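Local structure of 5-formaminoimidazole-4-carboxamide-1-(beta)-D-ribofuranosyl 5'-monophosphate synthetase (Methanocaldococcus jannaschii, 2R7N) at residues E18-T23 with L85-V90; T152-F157 with E199-G204; D226-S231 with T256-V261. The protein catalyses the ATP- and formate-dependent, folate-independent formylation of AICAR to FAICAR in purine biosynthesis, working as a homohexamer built as a dimer of trimers. One frame throughout, in Å; residues are numbered along the deposited sequence.

Overall arrangement
All three contacts are buried, and each joins neighbouring strands of a different sheet. Contact 1 lies in the parallel sheet near the N terminus, its centre about 30 Å from that of contact 3 and about 40 Å from that of contact 2, and consists of backbone ladder, two hydroxyls and aliphatic packing. Contacts 2 and 3 belong to the ATP-grasp part, their centres about 18 Å apart, and both touch the same ADP: 152-157 with 199-204 grips its adenine and a phosphate oxygen, while 226-231 with 256-261 meets the ribose. Contact 3 also binds the product, through charged and amide groups, and reaches two other subunits.

Contact 1 (E18-T23 with L85-V90); sequences EITIAT and LNSIVV
With chi1 at 58°, Thr20 places OG1 between its own backbone N and carbonyl carbon, where the hydroxyl donates to Leu85 O at 2.9 Å from well above that carbonyl's plane. Ser87 turns its OG beside its backbone N (chi1 -48°), and the two hydroxyls meet in a hydrogen bond, Thr20 OG1 and Ser87 OG lying 2.7 Å apart. Farther along the same face, the methyl of Ala22 rests on the serine, CB to Ser87 CB 3.6 Å, and Val44 of strand 43-48 touches all three residues. The strands run parallel, an inner strand and, within this chain, an outermost one of the four-stranded sheet of a Rossmann-like domain. Asn86 ends helix 76-84 in a Schellman motif and leads straight into the ladder: its O accepts from Thr20 N at 3.0 Å. Thr20 O then takes Ile88 N, Ile88 O takes Ala22 N in an almost straight bond of 2.8 Å, and Ala22 O takes Val90 N. On the other face Ile21 CG2 lies 3.9 Å from Val90 CG2, while Ile19 CG2 meets Ile88 CG1 at 4.1 Å; Ile347 of helix 339-353 packs against both Ile21 and Ile88.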
loop_
_atom_site.group_PDB
_atom_site.type_symbol
_atom_site.label_atom_id
_atom_site.label_comp_id
_atom_site.label_asym_id
_atom_site.label_seq_id
_atom_site.Cartn_x
_atom_site.Cartn_y
_atom_site.Cartn_z
ATOM N N GLU A 18 12.850 21.409 12.100
ATOM C CA GLU A 18 11.544 21.884 11.654
ATOM C C GLU A 18 11.513 22.479 10.242
ATOM O O GLU A 18 10.724 23.381 9.968
ATOM C CB GLU A 18 10.987 22.892 12.663
ATOM C CG GLU A 18 10.915 22.340 14.073
ATOM C CD GLU A 18 10.332 23.321 15.063
ATOM O OE1 GLU A 18 9.965 24.441 14.650
ATOM O OE2 GLU A 18 10.241 22.965 16.260
ATOM N N ILE A 19 12.364 21.971 9.353
ATOM C CA ILE A 19 12.394 22.441 7.966
ATOM C C ILE A 19 11.026 22.198 7.323
ATOM O O ILE A 19 10.551 21.057 7.271
ATOM C CB ILE A 19 13.467 21.703 7.142
ATOM C CG1 ILE A 19 14.864 22.293 7.364
ATOM C CG2 ILE A 19 13.142 21.793 5.663
ATOM C CD1 ILE A 19 14.973 23.285 8.500
ATOM N N THR A 20 10.380 23.272 6.877
ATOM C CA THR A 20 9.141 23.154 6.115
ATOM C C THR A 20 9.444 23.286 4.619
ATOM O O THR A 20 10.580 23.538 4.210
ATOM C CB THR A 20 8.138 24.234 6.488
ATOM O OG1 THR A 20 8.730 25.509 6.258
ATOM C CG2 THR A 20 7.729 24.129 7.962
ATOM N N ILE A 21 8.431 23.090 3.793
ATOM C CA ILE A 21 8.614 23.318 2.372
ATOM C C ILE A 21 7.594 24.326 1.944
ATOM O O ILE A 21 6.406 24.177 2.237
ATOM C CB ILE A 21 8.503 22.028 1.547
ATOM C CG1 ILE A 21 9.809 21.236 1.670
ATOM C CG2 ILE A 21 8.198 22.352 0.080
ATOM C CD1 ILE A 21 9.743 19.867 1.096
ATOM N N ALA A 22 8.057 25.392 1.303
ATOM C CA ALA A 22 7.129 26.416 0.849
ATOM C C ALA A 22 7.180 26.614 -0.665
ATOM O O ALA A 22 8.205 26.362 -1.317
ATOM C CB ALA A 22 7.380 27.732 1.574
ATOM N N THR A 23 6.058 27.071 -1.206
ATOM C CA THR A 23 5.979 27.489 -2.586
ATOM C C THR A 23 4.718 28.303 -2.749
ATOM O O THR A 23 3.982 28.529 -1.790
ATOM C CB THR A 23 5.947 26.284 -3.560
ATOM O OG1 THR A 23 6.387 26.705 -4.853
ATOM C CG2 THR A 23 4.549 25.701 -3.668
ATOM N N LEU A 85 9.650 30.222 9.440
ATOM C CA LEU A 85 8.976 28.947 9.355
ATOM C C LEU A 85 9.979 27.893 8.943
ATOM O O LEU A 85 9.627 26.732 8.755
ATOM C CB LEU A 85 7.823 29.010 8.353
ATOM C CG LEU A 85 6.527 29.687 8.807
ATOM C CD1 LEU A 85 5.713 30.118 7.607
ATOM C CD2 LEU A 85 5.693 28.778 9.692
ATOM N N ASN A 86 11.237 28.300 8.812
ATOM C CA ASN A 86 12.292 27.397 8.352
ATOM C C ASN A 86 11.960 26.743 7.013
ATOM O O ASN A 86 12.241 25.564 6.802
ATOM C CB ASN A 86 12.573 26.317 9.397
ATOM C CG ASN A 86 12.958 26.898 10.733
ATOM O OD1 ASN A 86 14.097 27.334 10.933
ATOM N ND2 ASN A 86 12.008 26.919 11.659
ATOM N N SER A 87 11.361 27.521 6.117
ATOM C CA SER A 87 10.926 27.018 4.819
ATOM C C SER A 87 12.032 27.058 3.792
ATOM O O SER A 87 12.672 28.089 3.608
ATOM C CB SER A 87 9.764 27.851 4.297
ATOM O OG SER A 87 8.774 28.045 5.289
ATOM N N ILE A 88 12.266 25.925 3.139
ATOM C CA ILE A 88 12.979 25.911 1.874
ATOM C C ILE A 88 11.922 26.162 0.803
ATOM O O ILE A 88 10.847 25.551 0.822
ATOM C CB ILE A 88 13.672 24.573 1.629
ATOM C CG1 ILE A 88 14.676 24.285 2.757
ATOM C CG2 ILE A 88 14.375 24.568 0.266
ATOM C CD1 ILE A 88 15.612 23.117 2.468
ATOM N N VAL A 89 12.204 27.096 -0.101
ATOM C CA VAL A 89 11.255 27.439 -1.154
ATOM C C VAL A 89 11.479 26.610 -2.415
ATOM O O VAL A 89 12.617 26.365 -2.836
ATOM C CB VAL A 89 11.295 28.933 -1.498
ATOM C CG1 VAL A 89 10.324 29.242 -2.641
ATOM C CG2 VAL A 89 10.951 29.760 -0.273
ATOM N N VAL A 90 10.384 26.147 -3.001
ATOM C CA VAL A 90 10.473 25.404 -4.248
ATOM C C VAL A 90 9.911 26.279 -5.357
ATOM O O VAL A 90 8.707 26.558 -5.394
ATOM C CB VAL A 90 9.748 24.048 -4.167
ATOM C CG1 VAL A 90 9.798 23.328 -5.512
ATOM C CG2 VAL A 90 10.381 23.192 -3.077
#

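Contact 2 (T152-F157 with E199-G204); sequences TVIVKF and EEYVVG. With ADP (adenosine-5'-diphosphate), chain D.
The Tyr201 ring has C2 of the ADP adenine over the centre of one face, 3.6 Å above its plane, and Val203 CG2 in plane at its edge; Thr152 CG2 and Ile154 CB approach it obliquely from the other segment. The two ring systems are inclined by about 40°, so this is a tilted contact and not a flat stack. Ile154 covers a further part of the purine, its CD1 standing 3.6 Å from ADP C4, directly above the adenine face on the side where Tyr201 lies. This is the adenine pocket of an ATP-grasp enzyme, formed by a four-stranded antiparallel sheet and the segment that leads from strand 197-200 into the next sheet. Along the edge of the base, ADP N6 donates to Glu199 OE2 at 2.7 Å and to Glu200 O at 3.0 Å, and ADP N1 accepts from Val202 N at 2.9 Å. Lys156, extended beyond CG, carries NZ to ADP N7 and ADP O1A, each at 2.8 Å, linking base to alpha-phosphate. The same NZ forms a salt bridge of 2.9 Å with Glu199 OE2, which it meets from above the carboxylate plane. Glu199 reaches this place with CG between its backbone N and carbonyl carbon (chi1 53°), its CG running beside Ile154 CG2, while its OE1 is held by His197. The shared oxygen would partly balance the lysine's charge. Underneath, Ile154 and Glu199 exchange both backbone bonds of an antiparallel hydrogen-bonded pair. Where the ladder ends, Tyr201 N donates to Thr152 O, and a water donates to both Thr152 O and Tyr201 O.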
loop_
_atom_site.group_PDB
_atom_site.type_symbol
_atom_site.label_atom_id
_atom_site.label_comp_id
_atom_site.label_asym_id
_atom_site.label_seq_id
_atom_site.Cartn_x
_atom_site.Cartn_y
_atom_site.Cartn_z
ATOM N N THR A 152 8.203 26.037 -43.777
ATOM C CA THR A 152 7.237 26.437 -42.768
ATOM C C THR A 152 8.000 26.850 -41.510
ATOM O O THR A 152 9.007 26.236 -41.134
ATOM C CB THR A 152 6.202 25.344 -42.456
ATOM O OG1 THR A 152 5.525 24.967 -43.662
ATOM C CG2 THR A 152 5.165 25.865 -41.464
ATOM N N VAL A 153 7.548 27.928 -40.891
ATOM C CA VAL A 153 8.177 28.413 -39.693
ATOM C C VAL A 153 7.087 28.756 -38.713
ATOM O O VAL A 153 5.938 28.954 -39.102
ATOM C CB VAL A 153 9.031 29.688 -39.943
ATOM C CG1 VAL A 153 10.177 29.399 -40.899
ATOM C CG2 VAL A 153 8.164 30.843 -40.429
ATOM N N ILE A 154 7.445 28.806 -37.436
ATOM C CA ILE A 154 6.542 29.327 -36.431
ATOM C C ILE A 154 7.176 30.603 -35.941
ATOM O O ILE A 154 8.409 30.713 -35.905
ATOM C CB ILE A 154 6.342 28.347 -35.243
ATOM C CG1 ILE A 154 5.231 28.847 -34.315
ATOM C CG2 ILE A 154 7.640 28.166 -34.457
ATOM C CD1 ILE A 154 4.795 27.822 -33.287
ATOM N N VAL A 155 6.343 31.563 -35.562
ATOM C CA VAL A 155 6.851 32.873 -35.183
ATOM C C VAL A 155 6.363 33.285 -33.802
ATOM O O VAL A 155 5.157 33.418 -33.572
ATOM C CB VAL A 155 6.483 33.956 -36.226
ATOM C CG1 VAL A 155 7.133 35.270 -35.856
ATOM C CG2 VAL A 155 6.918 33.512 -37.628
ATOM N N LYS A 156 7.319 33.494 -32.899
ATOM C CA LYS A 156 7.041 33.783 -31.496
ATOM C C LYS A 156 7.436 35.201 -31.092
ATOM O O LYS A 156 8.378 35.778 -31.639
ATOM C CB LYS A 156 7.783 32.784 -30.611
ATOM C CG LYS A 156 7.582 31.342 -31.019
ATOM C CD LYS A 156 8.523 30.433 -30.271
ATOM C CE LYS A 156 8.087 29.000 -30.416
ATOM N NZ LYS A 156 9.119 28.071 -29.907
ATOM N N PHE A 157 6.714 35.742 -30.113
ATOM C CA PHE A 157 6.954 37.092 -29.616
ATOM C C PHE A 157 7.034 37.102 -28.091
ATOM O O PHE A 157 8.104 36.909 -27.511
ATOM C CB PHE A 157 5.839 38.029 -30.087
ATOM C CG PHE A 157 5.539 37.924 -31.557
ATOM C CD1 PHE A 157 4.691 36.939 -32.037
ATOM C CD2 PHE A 157 6.105 38.808 -32.457
ATOM C CE1 PHE A 157 4.417 36.837 -33.390
ATOM C CE2 PHE A 157 5.831 38.716 -33.809
ATOM C CZ PHE A 157 4.988 37.727 -34.276
ATOM N N GLU A 199 11.369 30.642 -36.100
ATOM C CA GLU A 199 12.095 29.388 -36.152
ATOM C C GLU A 199 11.409 28.333 -36.998
ATOM O O GLU A 199 10.196 28.392 -37.265
ATOM C CB GLU A 199 12.363 28.844 -34.741
ATOM C CG GLU A 199 11.128 28.728 -33.838
ATOM C CD GLU A 199 11.407 27.964 -32.540
ATOM O OE1 GLU A 199 12.426 28.254 -31.877
ATOM O OE2 GLU A 199 10.606 27.070 -32.184
ATOM N N GLU A 200 12.207 27.364 -37.416
ATOM C CA GLU A 200 11.707 26.191 -38.110
ATOM C C GLU A 200 10.500 25.605 -37.394
ATOM O O GLU A 200 10.550 25.342 -36.199
ATOM C CB GLU A 200 12.803 25.135 -38.157
ATOM C CG GLU A 200 12.320 23.801 -38.613
ATOM C CD GLU A 200 13.439 22.795 -38.741
ATOM O OE1 GLU A 200 14.540 23.013 -38.157
ATOM O OE2 GLU A 200 13.201 21.777 -39.425
ATOM N N TYR A 201 9.409 25.417 -38.117
ATOM C CA TYR A 201 8.255 24.746 -37.555
ATOM C C TYR A 201 8.562 23.264 -37.601
ATOM O O TYR A 201 8.611 22.671 -38.682
ATOM C CB TYR A 201 6.986 25.055 -38.357
ATOM C CG TYR A 201 5.741 24.550 -37.685
ATOM C CD1 TYR A 201 4.956 25.392 -36.910
ATOM C CD2 TYR A 201 5.362 23.220 -37.795
ATOM C CE1 TYR A 201 3.814 24.922 -36.275
ATOM C CE2 TYR A 201 4.227 22.743 -37.162
ATOM C CZ TYR A 201 3.459 23.592 -36.407
ATOM O OH TYR A 201 2.321 23.120 -35.785
ATOM N N VAL A 202 8.817 22.668 -36.439
ATOM C CA VAL A 202 9.106 21.236 -36.400
ATOM C C VAL A 202 7.790 20.474 -36.371
ATOM O O VAL A 202 6.931 20.747 -35.536
ATOM C CB VAL A 202 9.994 20.848 -35.198
ATOM C CG1 VAL A 202 10.099 19.333 -35.082
ATOM C CG2 VAL A 202 11.381 21.476 -35.336
ATOM N N VAL A 203 7.626 19.539 -37.302
ATOM C CA VAL A 203 6.372 18.802 -37.413
ATOM C C VAL A 203 6.534 17.396 -36.857
ATOM O O VAL A 203 7.199 16.545 -37.447
ATOM C CB VAL A 203 5.847 18.749 -38.873
ATOM C CG1 VAL A 203 4.544 17.928 -38.961
ATOM C CG2 VAL A 203 5.632 20.157 -39.410
ATOM N N GLY A 204 5.927 17.160 -35.704
ATOM C CA GLY A 204 6.057 15.868 -35.060
ATOM C C GLY A 204 5.276 15.765 -33.773
ATOM O O GLY A 204 4.395 16.573 -33.497
HETATM P PB ADP D . 6.362 27.758 -24.005
HETATM O O1B ADP D . 7.759 28.057 -23.499
HETATM O O2B ADP D . 5.523 28.993 -24.276
HETATM O O3B ADP D . 5.644 26.678 -23.214
HETATM P PA ADP D . 6.702 27.961 -26.793
HETATM O O1A ADP D . 8.100 27.806 -27.345
HETATM O O2A ADP D . 6.082 29.300 -26.500
HETATM O O3A ADP D . 6.610 27.072 -25.453
HETATM O "O5'" ADP D . 5.698 27.258 -27.821
HETATM C "C5'" ADP D . 4.306 27.377 -27.590
HETATM C "C4'" ADP D . 3.673 26.178 -28.269
HETATM O "O4'" ADP D . 3.780 26.330 -29.689
HETATM C "C3'" ADP D . 4.408 24.890 -27.919
HETATM O "O3'" ADP D . 3.815 24.230 -26.799
HETATM C "C2'" ADP D . 4.321 24.066 -29.188
HETATM O "O2'" ADP D . 3.147 23.254 -29.184
HETATM C "C1'" ADP D . 4.218 25.116 -30.291
HETATM N N9 ADP D . 5.582 25.277 -30.805
HETATM C C8 ADP D . 6.579 25.971 -30.228
HETATM N N7 ADP D . 7.721 25.873 -30.963
HETATM C C5 ADP D . 7.449 25.093 -32.032
HETATM C C6 ADP D . 8.193 24.596 -33.209
HETATM N N6 ADP D . 9.501 24.898 -33.405
HETATM N N1 ADP D . 7.533 23.803 -34.073
HETATM C C2 ADP D . 6.236 23.479 -33.896
HETATM N N3 ADP D . 5.493 23.900 -32.860
HETATM C C4 ADP D . 6.041 24.692 -31.910
HETATM O O HOH W 1 8.745 23.226 -41.215
#

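Contact 3 (D226-S231 with T256-V261); sequences DKRYES and TGNIPV. With ADP (adenosine-5'-diphosphate), chain D; FAI (5-(formylamino)-1-(5-O-phosphono-beta-D-ribofuranosyl)-1H-imidazole-4-carboxamide), chain E.
Arg228 and Asn258 face the bound product from neighbouring strands, side by side with their guanidinium and amide planes steeply inclined. Amide pairing comes first: Asn258 ND2 donates to O5 of FAI at 2.8 Å and FAI N2 donates to Asn258 OD1 at 2.9 Å, both bonds nearly straight, so the carboxamide is read as donor and acceptor together. The asparagine stands on the same face of the sheet as the arginine, and a chi1 of -48°, with CG beside the backbone N, turns its amide to the product. Among charged groups, Arg228 NH1 bridges to the syn lone pair of Asp226 OD2 at 3.2 Å and makes a weak bond to Asn258 OD1; FAI N2 lies 3.1 Å above one guanidinium face, toward its rim. NH2 is paired with Asp316, and Asp226 OD1 with His210. Glu230 takes the ADP ribose, OE1 accepting from ADP O2' at 3.0 Å. Apolar contact occupies the opposite face, where Ile259 CD1 makes a CH-pi contact with the Tyr229 ring, 4.2 Å from its centroid, and packs 3.6 Å from Lys227 CE. In the backbone, Lys227 and Ile259 bond reciprocally, whereas Thr256 and Gly257 both oppose Tyr229 in a classic bulge; Tyr229 O accepts from Thr256 N and, at 2.7 Å, from Thr256 OG1. Strand 253-263 is outermost in this chain's five-stranded antiparallel sheet, with 219-230 between it and 205-214, and at Gly257 and Asn258 the sheet continues into a strand of the fourth subunit, whose Phe207 meets Tyr229 edge-to-face.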
loop_
_atom_site.group_PDB
_atom_site.type_symbol
_atom_site.label_atom_id
_atom_site.label_comp_id
_atom_site.label_asym_id
_atom_site.label_seq_id
_atom_site.Cartn_x
_atom_site.Cartn_y
_atom_site.Cartn_z
ATOM N N ASP A 226 4.538 14.642 -20.656
ATOM C CA ASP A 226 3.216 15.072 -21.046
ATOM C C ASP A 226 3.292 15.730 -22.420
ATOM O O ASP A 226 4.350 16.181 -22.866
ATOM C CB ASP A 226 2.680 16.089 -20.040
ATOM C CG ASP A 226 3.363 17.454 -20.173
ATOM O OD1 ASP A 226 4.562 17.541 -19.829
ATOM O OD2 ASP A 226 2.704 18.435 -20.614
ATOM N N LYS A 227 2.154 15.807 -23.087
ATOM C CA LYS A 227 2.057 16.672 -24.232
ATOM C C LYS A 227 1.126 17.813 -23.869
ATOM O O LYS A 227 0.133 17.616 -23.165
ATOM C CB LYS A 227 1.573 15.921 -25.466
ATOM C CG LYS A 227 0.154 15.467 -25.398
ATOM C CD LYS A 227 -0.352 15.027 -26.768
ATOM C CE LYS A 227 -1.857 14.928 -26.722
ATOM N NZ LYS A 227 -2.466 14.786 -28.040
ATOM N N ARG A 228 1.484 19.006 -24.326
ATOM C CA ARG A 228 0.706 20.206 -24.095
ATOM C C ARG A 228 -0.671 20.117 -24.710
ATOM O O ARG A 228 -0.875 19.528 -25.779
ATOM C CB ARG A 228 1.399 21.424 -24.707
ATOM C CG ARG A 228 2.838 21.563 -24.310
ATOM C CD ARG A 228 2.904 21.674 -22.834
ATOM N NE ARG A 228 4.071 22.409 -22.386
ATOM C CZ ARG A 228 4.658 22.197 -21.216
ATOM N NH1 ARG A 228 4.179 21.258 -20.412
ATOM N NH2 ARG A 228 5.724 22.913 -20.864
ATOM N N TYR A 229 -1.602 20.759 -24.026
ATOM C CA TYR A 229 -2.955 20.900 -24.478
ATOM C C TYR A 229 -3.173 22.406 -24.537
ATOM O O TYR A 229 -3.290 23.080 -23.499
ATOM C CB TYR A 229 -3.868 20.255 -23.459
ATOM C CG TYR A 229 -5.234 19.935 -23.960
ATOM C CD1 TYR A 229 -5.424 19.474 -25.246
ATOM C CD2 TYR A 229 -6.336 20.045 -23.128
ATOM C CE1 TYR A 229 -6.681 19.153 -25.702
ATOM C CE2 TYR A 229 -7.593 19.723 -23.573
ATOM C CZ TYR A 229 -7.757 19.285 -24.866
ATOM O OH TYR A 229 -9.010 18.978 -25.330
ATOM N N GLU A 230 -3.194 22.936 -25.757
ATOM C CA GLU A 230 -3.151 24.384 -25.975
ATOM C C GLU A 230 -4.396 24.924 -26.672
ATOM O O GLU A 230 -5.020 24.241 -27.471
ATOM C CB GLU A 230 -1.876 24.750 -26.729
ATOM C CG GLU A 230 -0.660 24.784 -25.821
ATOM C CD GLU A 230 0.658 24.576 -26.546
ATOM O OE1 GLU A 230 0.652 24.259 -27.761
ATOM O OE2 GLU A 230 1.709 24.718 -25.880
ATOM N N SER A 231 -4.775 26.141 -26.315
ATOM C CA SER A 231 -5.938 26.797 -26.875
ATOM C C SER A 231 -5.469 28.108 -27.528
ATOM O O SER A 231 -4.679 28.845 -26.935
ATOM C CB SER A 231 -6.934 27.089 -25.760
ATOM O OG SER A 231 -8.231 27.339 -26.265
ATOM N N THR A 256 -3.179 25.325 -21.582
ATOM C CA THR A 256 -4.378 25.208 -20.772
ATOM C C THR A 256 -4.392 23.925 -19.956
ATOM O O THR A 256 -5.184 23.771 -19.037
ATOM C CB THR A 256 -5.653 25.231 -21.634
ATOM O OG1 THR A 256 -5.599 24.183 -22.610
ATOM C CG2 THR A 256 -5.809 26.567 -22.322
ATOM N N GLY A 257 -3.527 22.990 -20.302
ATOM C CA GLY A 257 -3.575 21.693 -19.668
ATOM C C GLY A 257 -2.481 20.809 -20.206
ATOM O O GLY A 257 -1.637 21.254 -20.986
ATOM N N ASN A 258 -2.492 19.556 -19.775
ATOM C CA ASN A 258 -1.500 18.597 -20.213
ATOM C C ASN A 258 -2.134 17.216 -20.313
ATOM O O ASN A 258 -3.140 16.932 -19.667
ATOM C CB ASN A 258 -0.291 18.581 -19.270
ATOM C CG ASN A 258 0.231 19.984 -18.954
ATOM O OD1 ASN A 258 1.240 20.417 -19.508
ATOM N ND2 ASN A 258 -0.464 20.701 -18.065
ATOM N N ILE A 259 -1.558 16.381 -21.163
ATOM C CA ILE A 259 -2.080 15.064 -21.433
ATOM C C ILE A 259 -0.907 14.113 -21.294
ATOM O O ILE A 259 0.189 14.420 -21.745
ATOM C CB ILE A 259 -2.670 14.988 -22.853
ATOM C CG1 ILE A 259 -3.945 15.842 -22.946
ATOM C CG2 ILE A 259 -3.016 13.561 -23.235
ATOM C CD1 ILE A 259 -4.417 16.003 -24.363
ATOM N N PRO A 260 -1.120 12.978 -20.615
ATOM C CA PRO A 260 -0.036 12.031 -20.399
ATOM C C PRO A 260 0.324 11.282 -21.672
ATOM O O PRO A 260 -0.538 11.012 -22.499
ATOM C CB PRO A 260 -0.597 11.068 -19.348
ATOM C CG PRO A 260 -2.064 11.217 -19.399
ATOM C CD PRO A 260 -2.387 12.554 -20.000
ATOM N N VAL A 261 1.602 10.958 -21.816
ATOM C CA VAL A 261 2.078 10.244 -22.972
ATOM C C VAL A 261 3.335 9.528 -22.518
ATOM O O VAL A 261 3.940 9.912 -21.516
ATOM C CB VAL A 261 2.408 11.243 -24.137
ATOM C CG1 VAL A 261 3.704 12.002 -23.866
ATOM C CG2 VAL A 261 2.483 10.525 -25.465
HETATM P PB ADP D . 6.362 27.758 -24.005
HETATM O O1B ADP D . 7.759 28.057 -23.499
HETATM O O2B ADP D . 5.523 28.993 -24.276
HETATM O O3B ADP D . 5.644 26.678 -23.214
HETATM P PA ADP D . 6.702 27.961 -26.793
HETATM O O1A ADP D . 8.100 27.806 -27.345
HETATM O O2A ADP D . 6.082 29.300 -26.500
HETATM O O3A ADP D . 6.610 27.072 -25.453
HETATM O "O5'" ADP D . 5.698 27.258 -27.821
HETATM C "C5'" ADP D . 4.306 27.377 -27.590
HETATM C "C4'" ADP D . 3.673 26.178 -28.269
HETATM O "O4'" ADP D . 3.780 26.330 -29.689
HETATM C "C3'" ADP D . 4.408 24.890 -27.919
HETATM O "O3'" ADP D . 3.815 24.230 -26.799
HETATM C "C2'" ADP D . 4.321 24.066 -29.188
HETATM O "O2'" ADP D . 3.147 23.254 -29.184
HETATM C "C1'" ADP D . 4.218 25.116 -30.291
HETATM N N9 ADP D . 5.582 25.277 -30.805
HETATM C C8 ADP D . 6.579 25.971 -30.228
HETATM N N7 ADP D . 7.721 25.873 -30.963
HETATM C C5 ADP D . 7.449 25.093 -32.032
HETATM C C6 ADP D . 8.193 24.596 -33.209
HETATM N N6 ADP D . 9.501 24.898 -33.405
HETATM N N1 ADP D . 7.533 23.803 -34.073
HETATM C C2 ADP D . 6.236 23.479 -33.896
HETATM N N3 ADP D . 5.493 23.900 -32.860
HETATM C C4 ADP D . 6.041 24.692 -31.910
HETATM O OP2 FAI E . -0.496 29.419 -14.468
HETATM P P FAI E . 0.629 30.566 -14.691
HETATM O OP1 FAI E . 0.777 31.292 -13.263
HETATM O OP3 FAI E . 0.243 31.552 -15.734
HETATM O O3 FAI E . 1.997 29.825 -15.017
HETATM C C4 FAI E . 3.173 30.628 -15.159
HETATM C C FAI E . 4.070 30.071 -16.271
HETATM O O FAI E . 3.882 28.659 -16.193
HETATM C C3 FAI E . 3.631 30.500 -17.686
HETATM O "O3'" FAI E . 4.713 31.227 -18.284
HETATM C C2 FAI E . 3.400 29.190 -18.445
HETATM O "O2'" FAI E . 4.188 29.164 -19.644
HETATM C C1 FAI E . 3.938 28.115 -17.508
HETATM N N FAI E . 2.974 27.010 -17.393
HETATM C C5 FAI E . 1.865 27.053 -16.645
HETATM N N1 FAI E . 1.220 25.889 -16.742
HETATM C C3A FAI E . 1.924 25.109 -17.553
HETATM C C6 FAI E . 1.481 23.697 -17.903
HETATM O O5 FAI E . 0.500 23.231 -17.322
HETATM N N2 FAI E . 2.193 23.054 -18.841
HETATM C C7A FAI E . 3.037 25.811 -17.972
HETATM N N3 FAI E . 4.016 25.377 -18.776
HETATM C C8 FAI E . 5.279 25.216 -18.313
HETATM O O6 FAI E . 5.702 25.436 -17.162
#